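Local coordinates for putative heme binding protein (PDB 6EU8) that probably binds heme as a member of the HmuY-like family of bacterial heme-binding proteins, here in its heme-free form, at residues I78-I86 / P100-V108; P153-V161 / A170-T178. All blocks are in the same frame, centred on the assembly; numbering follows the deposited sequence.

Interaction 1 (I78-I86 / P100-V108); sequences IRTNEGEAI and PAGDYKKDV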
ATOM      1  N   ILE A  78       0.578   1.163   2.282  1.00 20.52           N
ATOM      2  CA  ILE A  78       0.595  -0.179   1.656  1.00 22.00           C
ATOM      3  C   ILE A  78      -0.058  -1.147   2.628  1.00 20.63           C
ATOM      4  O   ILE A  78       0.312  -1.170   3.832  1.00 21.83           O
ATOM      5  CB  ILE A  78       2.020  -0.721   1.390  1.00 22.50           C
ATOM      6  CG1 ILE A  78       2.936   0.352   0.826  1.00 26.79           C
ATOM      7  CG2 ILE A  78       1.960  -1.940   0.467  1.00 23.39           C
ATOM      8  CD1 ILE A  78       2.565   0.810  -0.524  1.00 27.14           C
ATOM      9  N   ARG A  79      -1.053  -1.903   2.148  1.00 21.17           N
ATOM     10  CA  ARG A  79      -1.629  -3.002   2.942  1.00 22.08           C
ATOM     11  C   ARG A  79      -1.535  -4.312   2.165  1.00 23.12           C
ATOM     12  O   ARG A  79      -1.202  -4.340   0.986  1.00 22.51           O
ATOM     13  CB  ARG A  79      -3.079  -2.733   3.339  1.00 23.29           C
ATOM     14  CG  ARG A  79      -4.054  -2.760   2.176  1.00 22.78           C
ATOM     15  CD  ARG A  79      -5.499  -2.809   2.613  1.00 24.79           C
ATOM     16  NE  ARG A  79      -5.836  -4.117   3.179  1.00 25.85           N
ATOM     17  CZ  ARG A  79      -7.067  -4.610   3.266  1.00 26.25           C
ATOM     18  NH1 ARG A  79      -8.125  -3.926   2.837  1.00 27.19           N
ATOM     19  NH2 ARG A  79      -7.219  -5.848   3.788  1.00 27.59           N
ATOM     20  N   THR A  80      -1.880  -5.397   2.869  1.00 22.62           N
ATOM     21  CA  THR A  80      -1.943  -6.736   2.287  1.00 23.02           C
ATOM     22  C   THR A  80      -3.370  -7.282   2.371  1.00 23.80           C
ATOM     23  O   THR A  80      -4.229  -6.708   3.043  1.00 23.45           O
ATOM     24  CB  THR A  80      -0.980  -7.700   3.030  1.00 23.37           C
ATOM     25  OG1 THR A  80      -1.461  -7.976   4.356  1.00 23.03           O
ATOM     26  CG2 THR A  80       0.431  -7.141   3.074  1.00 23.91           C
ATOM     27  N   ASN A  81      -3.593  -8.434   1.714  1.00 23.37           N
ATOM     28  CA  ASN A  81      -4.906  -9.130   1.786  1.00 25.76           C
ATOM     29  C   ASN A  81      -4.816 -10.220   2.853  1.00 26.01           C
ATOM     30  O   ASN A  81      -4.654 -11.414   2.524  1.00 27.08           O
ATOM     31  CB  ASN A  81      -5.292  -9.694   0.412  1.00 25.04           C
ATOM     32  CG  ASN A  81      -6.715 -10.211   0.370  1.00 26.33           C
ATOM     33  OD1 ASN A  81      -7.457 -10.082   1.344  1.00 28.33           O
ATOM     34  ND2 ASN A  81      -7.116 -10.762  -0.765  1.00 28.21           N
ATOM     35  N   GLU A  82      -4.922  -9.820   4.121  1.00 26.15           N
ATOM     36  CA  GLU A  82      -4.683 -10.697   5.283  1.00 29.47           C
ATOM     37  C   GLU A  82      -3.326 -11.425   5.216  1.00 29.20           C
ATOM     38  O   GLU A  82      -3.216 -12.644   5.491  1.00 30.95           O
ATOM     39  CB  GLU A  82      -5.860 -11.698   5.455  1.00 32.16           C
ATOM     40  CG  GLU A  82      -7.205 -11.060   5.750  1.00 37.13           C
ATOM     41  CD  GLU A  82      -8.341 -12.079   5.716  1.00 40.78           C
ATOM     42  OE1 GLU A  82      -8.197 -13.134   6.353  1.00 51.34           O
ATOM     43  OE2 GLU A  82      -9.348 -11.857   5.024  1.00 44.15           O
ATOM     44  N   GLY A  83      -2.287 -10.681   4.851  1.00 27.10           N
ATOM     45  CA  GLY A  83      -0.911 -11.156   4.809  1.00 27.34           C
ATOM     46  C   GLY A  83      -0.032 -10.670   5.926  1.00 26.09           C
ATOM     47  O   GLY A  83      -0.505 -10.121   6.919  1.00 27.96           O
ATOM     48  N   GLU A  84       1.267 -10.915   5.798  1.00 25.10           N
ATOM     49  CA  GLU A  84       2.235 -10.477   6.810  1.00 27.02           C
ATOM     50  C   GLU A  84       3.589 -10.222   6.170  1.00 26.34           C
ATOM     51  O   GLU A  84       3.919 -10.842   5.139  1.00 26.33           O
ATOM     52  CB  GLU A  84       2.288 -11.471   7.988  1.00 30.18           C
ATOM     53  CG  GLU A  84       2.640 -12.909   7.599  1.00 33.54           C
ATOM     54  CD  GLU A  84       2.543 -13.911   8.756  1.00 37.80           C
ATOM     55  OE1 GLU A  84       2.161 -13.546   9.885  1.00 38.35           O
ATOM     56  OE2 GLU A  84       2.884 -15.080   8.523  1.00 41.10           O
ATOM     57  N   ALA A  85       4.356  -9.284   6.753  1.00 25.36           N
ATOM     58  CA  ALA A  85       5.605  -8.809   6.133  1.00 24.93           C
ATOM     59  C   ALA A  85       6.773  -8.625   7.103  1.00 24.12           C
ATOM     60  O   ALA A  85       6.569  -8.399   8.290  1.00 26.22           O
ATOM     61  CB  ALA A  85       5.325  -7.464   5.436  1.00 24.65           C
ATOM     62  N   ILE A  86       7.988  -8.740   6.548  1.00 23.91           N
ATOM     63  CA  ILE A  86       9.262  -8.307   7.158  1.00 25.34           C
ATOM     64  C   ILE A  86      10.073  -7.457   6.206  1.00 24.48           C
ATOM     65  O   ILE A  86       9.931  -7.545   4.990  1.00 24.98           O
ATOM     66  CB  ILE A  86      10.210  -9.482   7.592  1.00 28.03           C
ATOM     67  CG1 ILE A  86      10.626 -10.350   6.391  1.00 28.82           C
ATOM     68  CG2 ILE A  86       9.557 -10.307   8.659  1.00 30.24           C
ATOM     69  CD1 ILE A  86      11.660 -11.413   6.733  1.00 31.86           C
ATOM     70  N   PRO A 100      12.463 -16.413   4.100  1.00 42.28           N
ATOM     71  CA  PRO A 100      13.231 -16.354   5.333  1.00 44.77           C
ATOM     72  C   PRO A 100      12.367 -16.482   6.563  1.00 45.07           C
ATOM     73  O   PRO A 100      11.176 -16.133   6.542  1.00 42.22           O
ATOM     74  CB  PRO A 100      13.879 -14.959   5.299  1.00 44.54           C
ATOM     75  CG  PRO A 100      13.577 -14.392   3.964  1.00 44.29           C
ATOM     76  CD  PRO A 100      12.342 -15.078   3.487  1.00 45.45           C
ATOM     77  N   ALA A 101      12.972 -16.992   7.628  1.00 45.66           N
ATOM     78  CA  ALA A 101      12.374 -16.936   8.945  1.00 47.62           C
ATOM     79  C   ALA A 101      12.499 -15.513   9.446  1.00 48.06           C
ATOM     80  O   ALA A 101      13.356 -14.761   8.977  1.00 50.10           O
ATOM     81  CB  ALA A 101      13.081 -17.892   9.894  1.00 50.87           C
ATOM     82  N   GLY A 102      11.647 -15.151  10.399  1.00 48.56           N
ATOM     83  CA  GLY A 102      11.614 -13.791  10.941  1.00 47.57           C
ATOM     84  C   GLY A 102      10.325 -13.463  11.682  1.00 43.52           C
ATOM     85  O   GLY A 102       9.422 -14.303  11.786  1.00 44.16           O
ATOM     86  N   ASP A 103      10.253 -12.231  12.178  1.00 41.31           N
ATOM     87  CA  ASP A 103       9.120 -11.734  12.950  1.00 40.62           C
ATOM     88  C   ASP A 103       8.155 -10.951  12.028  1.00 36.65           C
ATOM     89  O   ASP A 103       8.150  -9.707  12.007  1.00 37.30           O
ATOM     90  CB  ASP A 103       9.628 -10.847  14.092  1.00 43.04           C
ATOM     91  CG  ASP A 103       8.521 -10.397  15.046  1.00 45.23           C
ATOM     92  OD1 ASP A 103       7.456 -11.050  15.122  1.00 50.79           O
ATOM     93  OD2 ASP A 103       8.731  -9.378  15.736  1.00 53.99           O
ATOM     94  N   TYR A 104       7.317 -11.704  11.324  1.00 32.00           N
ATOM     95  CA  TYR A 104       6.373 -11.154  10.352  1.00 30.12           C
ATOM     96  C   TYR A 104       5.243 -10.403  11.057  1.00 31.28           C
ATOM     97  O   TYR A 104       4.739 -10.861  12.084  1.00 32.92           O
ATOM     98  CB  TYR A 104       5.828 -12.272   9.463  1.00 29.20           C
ATOM     99  CG  TYR A 104       6.850 -12.781   8.458  1.00 29.20           C
ATOM    100  CD1 TYR A 104       7.797 -13.782   8.805  1.00 28.46           C
ATOM    101  CD2 TYR A 104       6.866 -12.312   7.162  1.00 28.81           C
ATOM    102  CE1 TYR A 104       8.722 -14.228   7.884  1.00 31.08           C
ATOM    103  CE2 TYR A 104       7.793 -12.754   6.237  1.00 29.60           C
ATOM    104  CZ  TYR A 104       8.721 -13.735   6.603  1.00 30.03           C
ATOM    105  OH  TYR A 104       9.640 -14.162   5.666  1.00 34.58           O
ATOM    106  N   LYS A 105       4.870  -9.230  10.518  1.00 26.87           N
ATOM    107  CA  LYS A 105       3.786  -8.430  11.051  1.00 27.95           C
ATOM    108  C   LYS A 105       2.564  -8.331  10.118  1.00 26.28           C
ATOM    109  O   LYS A 105       2.706  -8.047   8.904  1.00 25.30           O
ATOM    110  CB  LYS A 105       4.278  -7.010  11.327  1.00 28.06           C
ATOM    111  CG  LYS A 105       5.465  -6.881  12.255  1.00 32.31           C
ATOM    112  CD  LYS A 105       5.157  -7.551  13.588  1.00 35.84           C
ATOM    113  CE  LYS A 105       6.149  -7.141  14.658  1.00 40.67           C
ATOM    114  NZ  LYS A 105       5.631  -7.582  15.975  1.00 44.43           N
ATOM    115  N   LYS A 106       1.392  -8.582  10.691  1.00 26.23           N
ATOM    116  CA  LYS A 106       0.111  -8.451   9.992  1.00 28.39           C
ATOM    117  C   LYS A 106      -0.325  -6.965   9.937  1.00 25.82           C
ATOM    118  O   LYS A 106       0.229  -6.111  10.621  1.00 26.47           O
ATOM    119  CB  LYS A 106      -0.992  -9.263  10.695  1.00 31.00           C
ATOM    120  CG  LYS A 106      -0.791 -10.781  10.639  1.00 37.02           C
ATOM    121  CD  LYS A 106      -1.635 -11.492  11.689  1.00 40.02           C
ATOM    122  CE  LYS A 106      -1.160 -12.927  11.901  1.00 45.42           C
ATOM    123  NZ  LYS A 106      -1.246 -13.728  10.650  1.00 47.21           N
ATOM    124  N   ASP A 107      -1.302  -6.691   9.086  1.00 23.47           N
ATOM    125  CA  ASP A 107      -1.844  -5.315   8.954  1.00 23.59           C
ATOM    126  C   ASP A 107      -2.534  -4.893  10.257  1.00 23.16           C
ATOM    127  O   ASP A 107      -3.083  -5.758  10.998  1.00 26.00           O
ATOM    128  CB  ASP A 107      -2.850  -5.211   7.831  1.00 22.18           C
ATOM    129  CG  ASP A 107      -2.272  -5.442   6.448  1.00 21.55           C
ATOM    130  OD1 ASP A 107      -1.088  -5.818   6.250  1.00 22.26           O
ATOM    131  OD2 ASP A 107      -3.084  -5.297   5.530  1.00 24.27           O
ATOM    132  N   VAL A 108      -2.534  -3.583  10.527  1.00 23.46           N
ATOM    133  CA  VAL A 108      -3.215  -2.999  11.697  1.00 24.04           C
ATOM    134  C   VAL A 108      -4.359  -2.100  11.235  1.00 25.70           C
ATOM    135  O   VAL A 108      -4.325  -1.586  10.121  1.00 25.04           O
ATOM    136  CB  VAL A 108      -2.262  -2.224  12.624  1.00 26.57           C
ATOM    137  CG1 VAL A 108      -1.158  -3.161  13.139  1.00 27.75           C
ATOM    138  CG2 VAL A 108      -1.659  -0.991  11.968  1.00 26.38           C
TER
HETATM  139  O   HOH W   1      -5.127  -7.325   5.744  1.00 27.12           O
HETATM  140  O   HOH W   2      -2.768  -8.714   7.578  1.00 24.65           O

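Interaction 2 (P153-V161 / A170-T178); sequences PVLSKSVFV and AKIKFTDAT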
ATOM      1  N   PRO A 153      10.678  12.445  -1.867  1.00 25.04           N
ATOM      2  CA  PRO A 153      10.711  11.348  -0.900  1.00 24.59           C
ATOM      3  C   PRO A 153      12.057  10.595  -0.922  1.00 23.19           C
ATOM      4  O   PRO A 153      12.715  10.543  -1.969  1.00 26.47           O
ATOM      5  CB  PRO A 153       9.547  10.450  -1.356  1.00 24.89           C
ATOM      6  CG  PRO A 153       8.686  11.283  -2.251  1.00 26.98           C
ATOM      7  CD  PRO A 153       9.688  12.205  -2.918  1.00 25.23           C
ATOM      8  N   VAL A 154      12.461  10.081   0.231  1.00 24.43           N
ATOM      9  CA  VAL A 154      13.684   9.255   0.375  1.00 25.53           C
ATOM     10  C   VAL A 154      13.191   7.814   0.621  1.00 24.88           C
ATOM     11  O   VAL A 154      12.482   7.567   1.611  1.00 24.59           O
ATOM     12  CB  VAL A 154      14.535   9.725   1.575  1.00 25.41           C
ATOM     13  CG1 VAL A 154      15.758   8.840   1.797  1.00 27.12           C
ATOM     14  CG2 VAL A 154      14.979  11.172   1.332  1.00 27.43           C
ATOM     15  N   LEU A 155      13.579   6.883  -0.266  1.00 24.87           N
ATOM     16  CA  LEU A 155      13.114   5.460  -0.222  1.00 22.49           C
ATOM     17  C   LEU A 155      14.113   4.572   0.491  1.00 24.45           C
ATOM     18  O   LEU A 155      15.333   4.794   0.415  1.00 24.09           O
ATOM     19  CB  LEU A 155      12.890   4.906  -1.638  1.00 23.73           C
ATOM     20  CG  LEU A 155      11.618   5.234  -2.421  1.00 24.17           C
ATOM     21  CD1 LEU A 155      11.488   6.732  -2.658  1.00 26.78           C
ATOM     22  CD2 LEU A 155      11.596   4.481  -3.753  1.00 26.16           C
ATOM     23  N   SER A 156      13.604   3.566   1.194  1.00 21.43           N
ATOM     24  CA  SER A 156      14.435   2.506   1.756  1.00 21.78           C
ATOM     25  C   SER A 156      15.037   1.698   0.624  1.00 23.22           C
ATOM     26  O   SER A 156      14.426   1.513  -0.418  1.00 23.58           O
ATOM     27  CB  SER A 156      13.579   1.572   2.617  1.00 21.95           C
ATOM     28  OG  SER A 156      14.302   0.428   3.055  1.00 21.66           O
ATOM     29  N   LYS A 157      16.245   1.192   0.850  1.00 23.57           N
ATOM     30  CA  LYS A 157      16.905   0.274  -0.098  1.00 24.62           C
ATOM     31  C   LYS A 157      16.682  -1.203   0.270  1.00 25.71           C
ATOM     32  O   LYS A 157      17.279  -2.076  -0.393  1.00 25.19           O
ATOM     33  CB  LYS A 157      18.404   0.582  -0.130  1.00 25.70           C
ATOM     34  CG  LYS A 157      18.747   1.984  -0.591  1.00 27.46           C
ATOM     35  CD  LYS A 157      18.399   2.147  -2.049  1.00 32.54           C
ATOM     36  CE  LYS A 157      19.350   3.047  -2.830  1.00 41.38           C
ATOM     37  NZ  LYS A 157      18.951   4.478  -2.757  1.00 44.52           N
ATOM     38  N   SER A 158      15.867  -1.489   1.296  1.00 23.58           N
ATOM     39  CA  SER A 158      15.627  -2.868   1.757  1.00 23.97           C
ATOM     40  C   SER A 158      14.732  -3.676   0.809  1.00 23.97           C
ATOM     41  O   SER A 158      13.788  -3.163   0.206  1.00 24.52           O
ATOM     42  CB  SER A 158      15.015  -2.887   3.154  1.00 24.29           C
ATOM     43  OG  SER A 158      15.814  -2.174   4.099  1.00 28.69           O
ATOM     44  N   VAL A 159      15.056  -4.972   0.692  1.00 25.03           N
ATOM     45  CA  VAL A 159      14.124  -5.966   0.122  1.00 25.57           C
ATOM     46  C   VAL A 159      13.149  -6.386   1.223  1.00 23.21           C
ATOM     47  O   VAL A 159      13.554  -6.829   2.303  1.00 24.22           O
ATOM     48  CB  VAL A 159      14.877  -7.229  -0.412  1.00 24.83           C
ATOM     49  CG1 VAL A 159      13.912  -8.305  -0.912  1.00 27.28           C
ATOM     50  CG2 VAL A 159      15.777  -6.843  -1.581  1.00 27.35           C
ATOM     51  N   PHE A 160      11.844  -6.228   0.942  1.00 23.38           N
ATOM     52  CA  PHE A 160      10.762  -6.730   1.787  1.00 23.10           C
ATOM     53  C   PHE A 160      10.335  -8.137   1.354  1.00 23.66           C
ATOM     54  O   PHE A 160      10.425  -8.479   0.176  1.00 25.02           O
ATOM     55  CB  PHE A 160       9.521  -5.775   1.787  1.00 23.82           C
ATOM     56  CG  PHE A 160       9.813  -4.403   2.341  1.00 24.59           C
ATOM     57  CD1 PHE A 160      10.342  -3.414   1.528  1.00 26.07           C
ATOM     58  CD2 PHE A 160       9.544  -4.106   3.654  1.00 25.22           C
ATOM     59  CE1 PHE A 160      10.655  -2.130   2.035  1.00 26.85           C
ATOM     60  CE2 PHE A 160       9.827  -2.830   4.166  1.00 26.29           C
ATOM     61  CZ  PHE A 160      10.379  -1.842   3.354  1.00 24.83           C
ATOM     62  N   VAL A 161       9.896  -8.931   2.321  1.00 24.11           N
ATOM     63  CA  VAL A 161       9.256 -10.210   2.010  1.00 25.12           C
ATOM     64  C   VAL A 161       7.849 -10.207   2.610  1.00 23.76           C
ATOM     65  O   VAL A 161       7.668  -9.913   3.787  1.00 24.88           O
ATOM     66  CB  VAL A 161      10.072 -11.425   2.496  1.00 27.62           C
ATOM     67  CG1 VAL A 161       9.335 -12.711   2.087  1.00 30.50           C
ATOM     68  CG2 VAL A 161      11.493 -11.406   1.889  1.00 28.31           C
ATOM     69  N   ALA A 170       6.175 -13.075  -1.817  1.00 26.79           N
ATOM     70  CA  ALA A 170       6.975 -12.252  -2.736  1.00 27.98           C
ATOM     71  C   ALA A 170       8.097 -11.531  -2.017  1.00 25.61           C
ATOM     72  O   ALA A 170       7.980 -11.149  -0.840  1.00 27.21           O
ATOM     73  CB  ALA A 170       6.107 -11.245  -3.442  1.00 26.80           C
ATOM     74  N   LYS A 171       9.195 -11.382  -2.764  1.00 25.66           N
ATOM     75  CA  LYS A 171      10.255 -10.409  -2.477  1.00 27.49           C
ATOM     76  C   LYS A 171       9.931  -9.157  -3.254  1.00 25.16           C
ATOM     77  O   LYS A 171       9.682  -9.210  -4.467  1.00 24.69           O
ATOM     78  CB  LYS A 171      11.607 -10.953  -2.949  1.00 29.97           C
ATOM     79  CG  LYS A 171      11.979 -12.321  -2.380  1.00 34.90           C
ATOM     80  CD  LYS A 171      13.255 -12.807  -3.051  1.00 37.69           C
ATOM     81  CE  LYS A 171      13.365 -14.318  -3.095  1.00 43.60           C
ATOM     82  NZ  LYS A 171      14.604 -14.659  -3.868  1.00 43.16           N
ATOM     83  N   ILE A 172       9.947  -8.000  -2.572  1.00 24.60           N
ATOM     84  CA  ILE A 172       9.579  -6.721  -3.189  1.00 24.17           C
ATOM     85  C   ILE A 172      10.646  -5.644  -2.899  1.00 22.76           C
ATOM     86  O   ILE A 172      11.063  -5.501  -1.754  1.00 26.80           O
ATOM     87  CB  ILE A 172       8.200  -6.228  -2.652  1.00 24.00           C
ATOM     88  CG1 ILE A 172       7.080  -7.281  -2.868  1.00 26.06           C
ATOM     89  CG2 ILE A 172       7.838  -4.906  -3.306  1.00 25.73           C
ATOM     90  CD1 ILE A 172       5.713  -6.917  -2.286  1.00 27.23           C
ATOM     91  N   LYS A 173      11.097  -4.961  -3.950  1.00 25.42           N
ATOM     92  CA  LYS A 173      11.993  -3.801  -3.813  1.00 26.28           C
ATOM     93  C   LYS A 173      11.333  -2.620  -4.500  1.00 24.00           C
ATOM     94  O   LYS A 173      11.109  -2.619  -5.714  1.00 24.53           O
ATOM     95  CB  LYS A 173      13.368  -4.084  -4.449  1.00 29.23           C
ATOM     96  CG  LYS A 173      14.362  -2.936  -4.230  1.00 35.70           C
ATOM     97  CD  LYS A 173      15.778  -3.417  -3.951  1.00 40.29           C
ATOM     98  CE  LYS A 173      16.798  -2.285  -4.115  1.00 44.72           C
ATOM     99  NZ  LYS A 173      17.897  -2.346  -3.103  1.00 42.96           N
ATOM    100  N   PHE A 174      11.013  -1.573  -3.718  1.00 25.17           N
ATOM    101  CA  PHE A 174      10.410  -0.356  -4.260  1.00 24.70           C
ATOM    102  C   PHE A 174      11.499   0.480  -4.909  1.00 25.28           C
ATOM    103  O   PHE A 174      12.609   0.540  -4.390  1.00 27.33           O
ATOM    104  CB  PHE A 174       9.667   0.455  -3.187  1.00 25.47           C
ATOM    105  CG  PHE A 174       8.446  -0.249  -2.638  1.00 25.40           C
ATOM    106  CD1 PHE A 174       8.565  -1.129  -1.574  1.00 24.59           C
ATOM    107  CD2 PHE A 174       7.181  -0.040  -3.200  1.00 25.94           C
ATOM    108  CE1 PHE A 174       7.462  -1.812  -1.070  1.00 26.01           C
ATOM    109  CE2 PHE A 174       6.081  -0.725  -2.700  1.00 26.94           C
ATOM    110  CZ  PHE A 174       6.224  -1.593  -1.625  1.00 26.96           C
ATOM    111  N   THR A 175      11.201   1.030  -6.077  1.00 24.08           N
ATOM    112  CA  THR A 175      12.189   1.774  -6.857  1.00 26.07           C
ATOM    113  C   THR A 175      11.882   3.253  -7.033  1.00 25.33           C
ATOM    114  O   THR A 175      12.819   4.050  -7.186  1.00 26.88           O
ATOM    115  CB  THR A 175      12.406   1.146  -8.253  1.00 25.63           C
ATOM    116  OG1 THR A 175      11.206   1.189  -9.036  1.00 24.55           O
ATOM    117  CG2 THR A 175      12.912  -0.284  -8.123  1.00 28.50           C
ATOM    118  N   ASP A 176      10.603   3.635  -7.037  1.00 25.13           N
ATOM    119  CA  ASP A 176      10.203   5.031  -7.247  1.00 25.39           C
ATOM    120  C   ASP A 176       8.911   5.374  -6.507  1.00 25.03           C
ATOM    121  O   ASP A 176       7.999   4.531  -6.387  1.00 24.56           O
ATOM    122  CB  ASP A 176      10.007   5.348  -8.753  1.00 27.03           C
ATOM    123  CG  ASP A 176      11.226   4.967  -9.629  1.00 31.24           C
ATOM    124  OD1 ASP A 176      11.313   3.792 -10.093  1.00 32.74           O
ATOM    125  OD2 ASP A 176      12.077   5.869  -9.905  1.00 28.98           O
ATOM    126  N   ALA A 177       8.835   6.620  -6.037  1.00 24.15           N
ATOM    127  CA  ALA A 177       7.604   7.194  -5.435  1.00 22.99           C
ATOM    128  C   ALA A 177       7.029   8.376  -6.204  1.00 23.81           C
ATOM    129  O   ALA A 177       5.956   8.899  -5.835  1.00 24.48           O
ATOM    130  CB  ALA A 177       7.884   7.615  -4.022  1.00 21.20           C
ATOM    131  N   THR A 178       7.736   8.804  -7.255  1.00 24.58           N
ATOM    132  CA  THR A 178       7.277   9.841  -8.155  1.00 24.89           C
ATOM    133  C   THR A 178       7.457   9.383  -9.604  1.00 26.03           C
ATOM    134  O   THR A 178       8.278   8.518  -9.881  1.00 26.33           O
ATOM    135  CB  THR A 178       8.082  11.158  -7.976  1.00 26.45           C
ATOM    136  OG1 THR A 178       9.433  10.979  -8.430  1.00 26.86           O
ATOM    137  CG2 THR A 178       8.168  11.583  -6.524  1.00 25.66           C
TER
HETATM  138  O   HOH W   3      14.862   1.610  -3.239  1.00 29.22           O
HETATM  139  O   HOH W   4      12.064  -1.316  -1.101  1.00 28.07           O

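Interaction 1 (I78-I86 / P100-V108)
Asp-107 grips Thr-80 with both carboxylate oxygens. Its OD2 takes the backbone N of Thr-80 at 2.9 Å on the syn lone pair, the N-H pointing at it within 18° of straight, while Thr-80 OG1 donates to OD1, also at 2.9 Å, from above the carboxylate plane. With chi1 at 70°, Thr-80 OG1 lies between its own N and carbonyl carbon, where it also accepts from Gly-83 N in an ST motif; one hydroxyl thus ties the turn to the carboxylate. Arg-79 NE donates to Thr-80 O and makes a long salt bridge to Asp-107 OD2, while NH1 pairs with Glu-62. A water bonded to Arg-79 NH2, Glu-82 N and Asp-107 OD2 links the three, and a second joins Gly-83 O to Asp-107 N.

Beyond the turn the chains pair antiparallel: Ala-85 N reaches Lys-105 O at 3.0 Å and Lys-105 N reaches Ala-85 O at 2.9 Å. Glu-84 and Lys-106 run side by side, and Lys-106 NZ forms a salt bridge with Glu-84 OE1, the hydrogen bond in it being weak. The Glu-84 carboxylate carbon CD also rests 3.7 Å from Tyr-104 CB. Farther along, Ile-86 lies over one face of Tyr-104, its CG2 3.6 Å from the ring centroid in a CH-pi contact, with CD1 3.6 Å from the hydroxyl OH. That hydroxyl donates to Pro-100 O at 2.6 Å, fixing the ring against its own loop.

Strand 84-87 is flanked by strands 105-111 and 160-163, with Val-161 touching Ile-86, Pro-100 and Tyr-104; strand 77-80 is an edge strand, within this chain, of a separate four-stranded sheet.

Interaction 2 (P153-V161 / A170-T178)
Phe-160 and Ile-172 form an antiparallel hydrogen-bonded pair: Phe-160 N meets Ile-172 O at 2.9 Å in the carbonyl plane, and Ile-172 N returns to Phe-160 O at 2.8 Å. Next to it, Val-161 and Lys-171 make a non-hydrogen-bonded pair. Phe-160 CD1 lies 4.2 Å from Phe-174 CE1, at the edge of the Phe-174 ring, while Ile-172 CG2 lies above one face of that ring, displaced toward its rim.

Past Val-159 the chains part, and the gap is bridged by water: one links Ser-158 O to Phe-174 N, another Ser-156 O to Phe-174 O. Lys-173 spans the same region. Its CG stands opposite the backbone N (chi1 -176°), and bends at chi2 and chi4 bring NZ to Lys-157 O at 2.8 Å; NZ also bonds Thr-91 O. Ser-156 OG accepts from Ser-158 N in an ST turn within this loop. At the far end Leu-155 CD2 rests 3.5 Å from Asp-176 N, and Leu-155 CD1 and Pro-153 CG both touch Ala-177 CB.

The contact is therefore mixed: direct backbone pairing at the hairpin end gives way to water, an ammonium and small apolar contacts, so that main-chain polar groups keep partners where the two chain segments separate.

Overall arrangement
Along the chain both segments of interaction 1 precede those of interaction 2, and their centres lie 15 Å apart, each about 12 Å from the centre of the chain. They meet in one large antiparallel sheet, where strand 84-87 of interaction 1 neighbours strand 160-163 of interaction 2. Ile-86 O and Val-161 N, 3.0 Å apart, form a probable hydrogen bond across this seam, and Tyr-104 CE2 packs against Val-161 O. The strand order 105-111, 84-87, 160-163, 169-178 thus runs continuously through both contacts. Interaction 1 also reaches strand 77-80 of the four-stranded sheet, and interaction 2 reaches strand 154-155 of a two-stranded one, so together they connect all three sheets of this mainly beta, HmuY-like protein.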